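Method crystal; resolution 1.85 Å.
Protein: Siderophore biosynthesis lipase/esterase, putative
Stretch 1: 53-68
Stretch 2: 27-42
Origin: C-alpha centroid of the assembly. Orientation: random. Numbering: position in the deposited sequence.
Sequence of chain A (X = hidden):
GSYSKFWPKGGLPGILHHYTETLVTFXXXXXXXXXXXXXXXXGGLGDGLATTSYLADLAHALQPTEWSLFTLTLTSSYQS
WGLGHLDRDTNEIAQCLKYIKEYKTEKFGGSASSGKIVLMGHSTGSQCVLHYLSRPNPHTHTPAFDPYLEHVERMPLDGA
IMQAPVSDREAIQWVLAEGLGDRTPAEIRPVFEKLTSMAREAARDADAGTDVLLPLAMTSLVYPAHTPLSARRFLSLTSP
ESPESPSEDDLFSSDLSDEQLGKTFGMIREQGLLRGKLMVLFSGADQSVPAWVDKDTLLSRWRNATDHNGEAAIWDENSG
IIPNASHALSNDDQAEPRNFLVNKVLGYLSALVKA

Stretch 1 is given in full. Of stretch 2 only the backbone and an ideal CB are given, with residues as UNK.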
# COMPACT_ATOMS: atom_id res chain seq x y z
N SER A 53 6.19 -3.41 14.73
CA SER A 53 7.33 -3.11 15.61
C SER A 53 6.95 -2.40 16.93
O SER A 53 6.23 -2.98 17.75
CB SER A 53 8.41 -2.34 14.82
OG SER A 53 7.99 -1.03 14.47
N TYR A 54 7.40 -1.16 17.12
CA TYR A 54 7.20 -0.39 18.36
C TYR A 54 6.17 0.73 18.18
O TYR A 54 6.01 1.58 19.06
CB TYR A 54 8.54 0.21 18.83
CG TYR A 54 9.31 0.94 17.74
CD1 TYR A 54 8.98 2.25 17.38
CD2 TYR A 54 10.34 0.31 17.05
CE1 TYR A 54 9.67 2.91 16.37
CE2 TYR A 54 11.03 0.95 16.04
CZ TYR A 54 10.70 2.25 15.70
OH TYR A 54 11.39 2.89 14.71
N LEU A 55 5.47 0.71 17.05
CA LEU A 55 4.65 1.85 16.63
C LEU A 55 3.42 2.05 17.52
O LEU A 55 3.04 3.18 17.80
CB LEU A 55 4.23 1.69 15.15
CG LEU A 55 4.23 2.91 14.22
CD1 LEU A 55 5.37 3.87 14.49
CD2 LEU A 55 4.29 2.41 12.78
N ALA A 56 2.83 0.94 17.96
CA ALA A 56 1.70 0.97 18.90
C ALA A 56 2.11 1.57 20.25
O ALA A 56 1.39 2.40 20.80
CB ALA A 56 1.14 -0.43 19.10
N ASP A 57 3.26 1.14 20.77
CA ASP A 57 3.80 1.66 22.03
C ASP A 57 4.17 3.14 21.93
O ASP A 57 3.98 3.89 22.89
CB ASP A 57 5.03 0.85 22.47
CG ASP A 57 4.70 -0.59 22.86
OD1 ASP A 57 3.50 -0.94 22.97
OD2 ASP A 57 5.64 -1.38 23.07
N LEU A 58 4.69 3.56 20.77
CA LEU A 58 5.01 4.97 20.51
C LEU A 58 3.74 5.83 20.49
O LEU A 58 3.70 6.89 21.12
CB LEU A 58 5.78 5.12 19.20
CG LEU A 58 6.20 6.53 18.75
CD1 LEU A 58 6.99 7.26 19.82
CD2 LEU A 58 7.00 6.44 17.46
N ALA A 59 2.72 5.37 19.77
CA ALA A 59 1.42 6.06 19.73
C ALA A 59 0.78 6.17 21.12
O ALA A 59 0.23 7.22 21.47
CB ALA A 59 0.47 5.35 18.77
N HIS A 60 0.86 5.10 21.90
CA HIS A 60 0.38 5.09 23.29
C HIS A 60 1.13 6.09 24.17
O HIS A 60 0.52 6.77 25.00
CB HIS A 60 0.49 3.67 23.89
CG HIS A 60 -0.01 3.56 25.29
ND1 HIS A 60 -1.28 3.95 25.66
CD2 HIS A 60 0.58 3.09 26.42
CE1 HIS A 60 -1.45 3.73 26.95
NE2 HIS A 60 -0.33 3.21 27.44
N ALA A 61 2.45 6.18 23.98
CA ALA A 61 3.29 7.12 24.74
C ALA A 61 3.09 8.59 24.34
O ALA A 61 3.24 9.48 25.18
CB ALA A 61 4.76 6.75 24.59
N LEU A 62 2.74 8.84 23.07
CA LEU A 62 2.48 10.20 22.58
C LEU A 62 1.06 10.74 22.87
O LEU A 62 0.77 11.89 22.53
CB LEU A 62 2.77 10.29 21.07
CG LEU A 62 4.21 10.03 20.60
CD1 LEU A 62 4.25 9.96 19.08
CD2 LEU A 62 5.18 11.08 21.11
N GLN A 63 0.19 9.92 23.48
CA GLN A 63 -1.17 10.36 23.87
C GLN A 63 -1.22 11.61 24.76
O GLN A 63 -1.94 12.56 24.42
CB GLN A 63 -1.96 9.21 24.53
CG GLN A 63 -2.57 8.22 23.55
CD GLN A 63 -3.25 7.05 24.23
OE1 GLN A 63 -3.57 7.09 25.42
NE2 GLN A 63 -3.49 5.98 23.47
N PRO A 64 -0.47 11.64 25.88
CA PRO A 64 -0.44 12.85 26.73
C PRO A 64 0.28 14.08 26.14
O PRO A 64 0.09 15.18 26.65
CB PRO A 64 0.29 12.37 28.00
CG PRO A 64 1.08 11.19 27.56
CD PRO A 64 0.22 10.51 26.54
N THR A 65 1.09 13.89 25.09
CA THR A 65 1.96 14.94 24.56
C THR A 65 1.24 15.85 23.56
O THR A 65 0.06 15.63 23.24
CB THR A 65 3.21 14.33 23.89
OG1 THR A 65 2.84 13.62 22.70
CG2 THR A 65 3.94 13.38 24.84
N GLU A 66 1.95 16.87 23.07
CA GLU A 66 1.48 17.75 21.99
C GLU A 66 1.91 17.27 20.58
O GLU A 66 1.80 18.03 19.61
CB GLU A 66 1.96 19.19 22.25
CG GLU A 66 1.19 19.90 23.35
CD GLU A 66 1.45 21.40 23.39
OE1 GLU A 66 2.64 21.79 23.37
OE2 GLU A 66 0.48 22.17 23.43
N TRP A 67 2.38 16.03 20.48
CA TRP A 67 2.76 15.41 19.20
C TRP A 67 1.73 14.36 18.79
O TRP A 67 1.30 13.56 19.63
CB TRP A 67 4.12 14.74 19.32
CG TRP A 67 5.23 15.67 19.62
CD1 TRP A 67 5.61 16.13 20.85
CD2 TRP A 67 6.13 16.27 18.68
NE1 TRP A 67 6.68 16.98 20.73
CE2 TRP A 67 7.02 17.08 19.41
CE3 TRP A 67 6.26 16.20 17.29
CZ2 TRP A 67 8.04 17.82 18.79
CZ3 TRP A 67 7.27 16.93 16.67
CH2 TRP A 67 8.15 17.74 17.43
N SER A 68 1.35 14.36 17.51
CA SER A 68 0.56 13.27 16.93
C SER A 68 1.42 12.52 15.91
O SER A 68 2.18 13.14 15.16
CB SER A 68 -0.73 13.78 16.29
OG SER A 68 -0.48 14.47 15.08
N UNK A 27 -3.07 9.20 10.70
CA UNK A 27 -2.75 9.89 11.95
C UNK A 27 -3.28 9.09 13.13
O UNK A 27 -4.47 8.80 13.18
CB UNK A 27 -3.33 11.30 11.96
N UNK A 28 -2.41 8.75 14.08
CA UNK A 28 -2.81 8.02 15.28
C UNK A 28 -3.35 9.03 16.27
O UNK A 28 -2.64 9.96 16.65
CB UNK A 28 -1.65 7.23 15.88
N UNK A 29 -4.60 8.85 16.69
CA UNK A 29 -5.21 9.75 17.67
C UNK A 29 -6.44 9.12 18.33
O UNK A 29 -7.27 8.51 17.65
CB UNK A 29 -5.60 11.07 17.00
N UNK A 30 -6.51 9.27 19.65
CA UNK A 30 -7.64 8.80 20.44
C UNK A 30 -8.43 9.94 21.11
O UNK A 30 -9.48 9.66 21.69
CB UNK A 30 -7.14 7.83 21.51
N UNK A 31 -7.95 11.19 21.03
CA UNK A 31 -8.49 12.24 21.91
C UNK A 31 -8.60 13.66 21.33
O UNK A 31 -8.06 14.00 20.27
CB UNK A 31 -7.61 12.31 23.16
N UNK A 32 -9.35 14.47 22.08
CA UNK A 32 -9.61 15.90 21.83
C UNK A 32 -8.36 16.79 21.92
O UNK A 32 -8.34 17.88 21.34
CB UNK A 32 -10.65 16.41 22.83
N UNK A 33 -7.34 16.32 22.64
CA UNK A 33 -6.17 17.11 23.03
C UNK A 33 -5.48 17.83 21.87
O UNK A 33 -5.52 17.37 20.72
CB UNK A 33 -5.16 16.20 23.72
N UNK A 34 -4.85 18.95 22.19
CA UNK A 34 -4.19 19.80 21.21
C UNK A 34 -2.89 19.14 20.72
O UNK A 34 -2.12 18.62 21.53
CB UNK A 34 -3.90 21.18 21.81
N UNK A 35 -2.67 19.18 19.41
CA UNK A 35 -1.54 18.50 18.76
C UNK A 35 -0.93 19.41 17.69
O UNK A 35 -1.03 19.11 16.50
CB UNK A 35 -1.99 17.17 18.14
N UNK A 36 -0.30 20.52 18.10
CA UNK A 36 0.33 21.41 17.11
C UNK A 36 1.54 20.79 16.38
O UNK A 36 1.87 21.23 15.28
CB UNK A 36 0.78 22.70 17.81
N UNK A 37 2.17 19.79 16.99
CA UNK A 37 3.39 19.17 16.46
C UNK A 37 3.10 17.81 15.82
O UNK A 37 2.11 17.16 16.15
CB UNK A 37 4.43 19.01 17.57
N UNK A 38 3.99 17.39 14.92
CA UNK A 38 3.79 16.20 14.09
C UNK A 38 5.06 15.36 13.95
O UNK A 38 6.13 15.90 13.68
CB UNK A 38 3.29 16.61 12.70
N UNK A 39 4.92 14.05 14.13
CA UNK A 39 5.98 13.08 13.84
C UNK A 39 5.54 12.22 12.66
O UNK A 39 4.63 11.40 12.80
CB UNK A 39 6.29 12.21 15.06
N UNK A 40 6.18 12.41 11.51
CA UNK A 40 5.94 11.57 10.33
C UNK A 40 6.92 10.40 10.33
O UNK A 40 8.13 10.59 10.23
CB UNK A 40 6.08 12.38 9.04
N UNK A 41 6.36 9.20 10.44
CA UNK A 41 7.12 7.96 10.54
C UNK A 41 7.10 7.28 9.17
O UNK A 41 6.03 7.01 8.63
CB UNK A 41 6.55 7.04 11.62
N UNK A 42 8.29 7.04 8.62
CA UNK A 42 8.44 6.39 7.31
C UNK A 42 8.96 4.97 7.55
O UNK A 42 10.11 4.79 7.98
CB UNK A 42 9.38 7.18 6.40

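At position 27 the backbone is extended and CA-to-CB runs sideways to stretch 1, with the ideal CB 5.3 Å from Ser68 OG. A side chain of medium length with a polar end, acidic or amide, could reach that hydroxyl. The residue is Glu27, whose OE2 accepts a hydrogen bond from Ser68 OG at 3.0 Å.

Position 28 points toward the helix, its ideal CB 4.0 Å from Ala59 CB. The small alanine leaves room for a large apolar or aromatic group lying along the helix and reaching Leu55. Tyr28 fills it: CD2 packs 3.7 Å from Ala59 CB, and OH reaches to 3.9 Å from Leu55 CD2.

Position 29 points sideways into space that stretch 1 leaves open, so little is dictated; it is Thr29. Position 30 faces the Gln63 amide, its ideal CB 4.5 Å from Gln63 NE2, and a small polar residue would suit. Thr30 places OG1 3.8 Å from Gln63 CD, a contact without a hydrogen bond.

Positions 31 and 32 meet little of stretch 1 and would tolerate many residues. They are Thr31 and Thr32, both poorly ordered. Position 33 points toward carbonyls, its ideal CB 4.9 Å from Gln63 O, which would favour a small donor. The poorly ordered Thr33 has its OG1 4.1 Å from Gln63 O, too far to bond, and that hydroxyl finds no partner in the model.

At position 34 the ideal CB lies 4.8 Å from Glu66 OE2, so a basic residue is plausible, though a polar one would also fit. In Arg34, NE stays 4.5 Å from Glu66 OE2, beyond a salt bridge.

Position 35 is the most informative. CA-to-CB runs sideways, but the carbonyls of Leu62, Gln63, Thr65 and Trp67 converge within reach of a long side chain, calling for a donor with several hydrogens, lysine above all. Lys35 extends its NZ to Thr65 O (2.7 Å) and Gln63 O (3.0 Å), with weak bonds from NZ to Leu62 O (3.0 Å) and Trp67 O (3.5 Å). The ammonium thus gathers all four carbonyls.

At position 36, phi -67°, psi -23° and a nitrogen unbonded to stretch 1 allow proline and most other residues. Pro36 sets CD 3.5 Å from Glu66 O.

From 37 the chain pairs in parallel with Trp67 and Ser68 through backbone bonds that any residue but proline could make at 37 and 39. The ideal CB at 37 is tight against Trp67 CE3, 3.4 Å away, over the indole face; flat or slender groups would suit. His37 rests CB there, its ring oblique to the indole.

At 38 the ideal CB, on the Ser68 face, lies 4.4 Å from Ser68 O; stretch 1 sets no size limit, and several residues would suit. Ser38 OG bonds elsewhere in the structure. Position 39 borders Leu58 and Leu62, inviting an aliphatic group, and Leu39 CD2 lies 4.1 Å from Leu58 CD2.

Position 40 points away, unconstrained by stretch 1: Leu40. Position 41 faces Leu55 and Tyr54, suiting a large apolar group; Phe41 receives Leu55 CD1 over its ring face. Position 42, out of reach, could likewise be many residues; it is Val42.

Stretch 2 (27-42) EYTTTTTRKPHSLLFV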
# COMPACT_ATOMS: atom_id res chain seq x y z
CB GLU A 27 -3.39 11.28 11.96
CG GLU A 27 -3.03 12.15 13.16
CD GLU A 27 -3.72 13.50 13.16
OE1 GLU A 27 -4.67 13.71 12.38
OE2 GLU A 27 -3.30 14.37 13.95
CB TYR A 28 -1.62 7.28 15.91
CG TYR A 28 -1.08 6.13 15.10
CD1 TYR A 28 -0.39 6.35 13.91
CD2 TYR A 28 -1.25 4.81 15.52
CE1 TYR A 28 0.12 5.30 13.16
CE2 TYR A 28 -0.74 3.75 14.78
CZ TYR A 28 -0.07 4.00 13.60
OH TYR A 28 0.43 2.95 12.86
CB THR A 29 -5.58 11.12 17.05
OG1 THR A 29 -6.20 11.96 18.03
CG2 THR A 29 -6.51 10.98 15.84
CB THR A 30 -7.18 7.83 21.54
OG1 THR A 30 -6.30 8.50 22.45
CG2 THR A 30 -6.46 6.63 20.94
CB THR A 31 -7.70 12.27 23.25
OG1 THR A 31 -8.21 13.31 24.10
CG2 THR A 31 -6.21 12.47 23.02
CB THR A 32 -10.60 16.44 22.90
OG1 THR A 32 -11.54 15.42 23.24
CG2 THR A 32 -11.35 17.67 22.42
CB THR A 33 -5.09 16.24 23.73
OG1 THR A 33 -4.65 15.21 22.84
CG2 THR A 33 -5.62 15.60 25.01
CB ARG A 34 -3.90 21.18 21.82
CG ARG A 34 -3.72 22.30 20.81
CD ARG A 34 -3.32 23.60 21.49
NE ARG A 34 -2.31 24.33 20.71
CZ ARG A 34 -2.55 25.09 19.64
NH1 ARG A 34 -3.79 25.26 19.17
NH2 ARG A 34 -1.53 25.69 19.03
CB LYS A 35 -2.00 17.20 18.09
CG LYS A 35 -2.63 16.18 19.01
CD LYS A 35 -1.63 15.57 19.97
CE LYS A 35 -2.29 14.43 20.72
NZ LYS A 35 -1.43 13.85 21.79
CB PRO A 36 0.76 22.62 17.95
CG PRO A 36 0.91 22.10 19.33
CD PRO A 36 -0.10 20.99 19.48
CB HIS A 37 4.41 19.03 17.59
CG HIS A 37 4.57 20.27 18.41
ND1 HIS A 37 4.98 21.47 17.87
CD2 HIS A 37 4.37 20.50 19.73
CE1 HIS A 37 5.02 22.39 18.82
NE2 HIS A 37 4.66 21.82 19.96
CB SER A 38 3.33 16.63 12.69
OG SER A 38 2.14 17.39 12.75
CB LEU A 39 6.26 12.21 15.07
CG LEU A 39 7.36 11.15 14.96
CD1 LEU A 39 8.71 11.79 14.70
CD2 LEU A 39 7.41 10.30 16.22
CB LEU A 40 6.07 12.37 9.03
CG LEU A 40 5.81 11.62 7.71
CD1 LEU A 40 4.43 10.97 7.69
CD2 LEU A 40 5.96 12.57 6.53
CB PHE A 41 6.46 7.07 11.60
CG PHE A 41 7.15 5.75 11.82
CD1 PHE A 41 6.79 4.63 11.07
CD2 PHE A 41 8.11 5.61 12.81
CE1 PHE A 41 7.40 3.41 11.29
CE2 PHE A 41 8.73 4.39 13.03
CZ PHE A 41 8.37 3.29 12.27
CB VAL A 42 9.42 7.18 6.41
CG1 VAL A 42 9.54 6.52 5.03
CG2 VAL A 42 8.97 8.63 6.26
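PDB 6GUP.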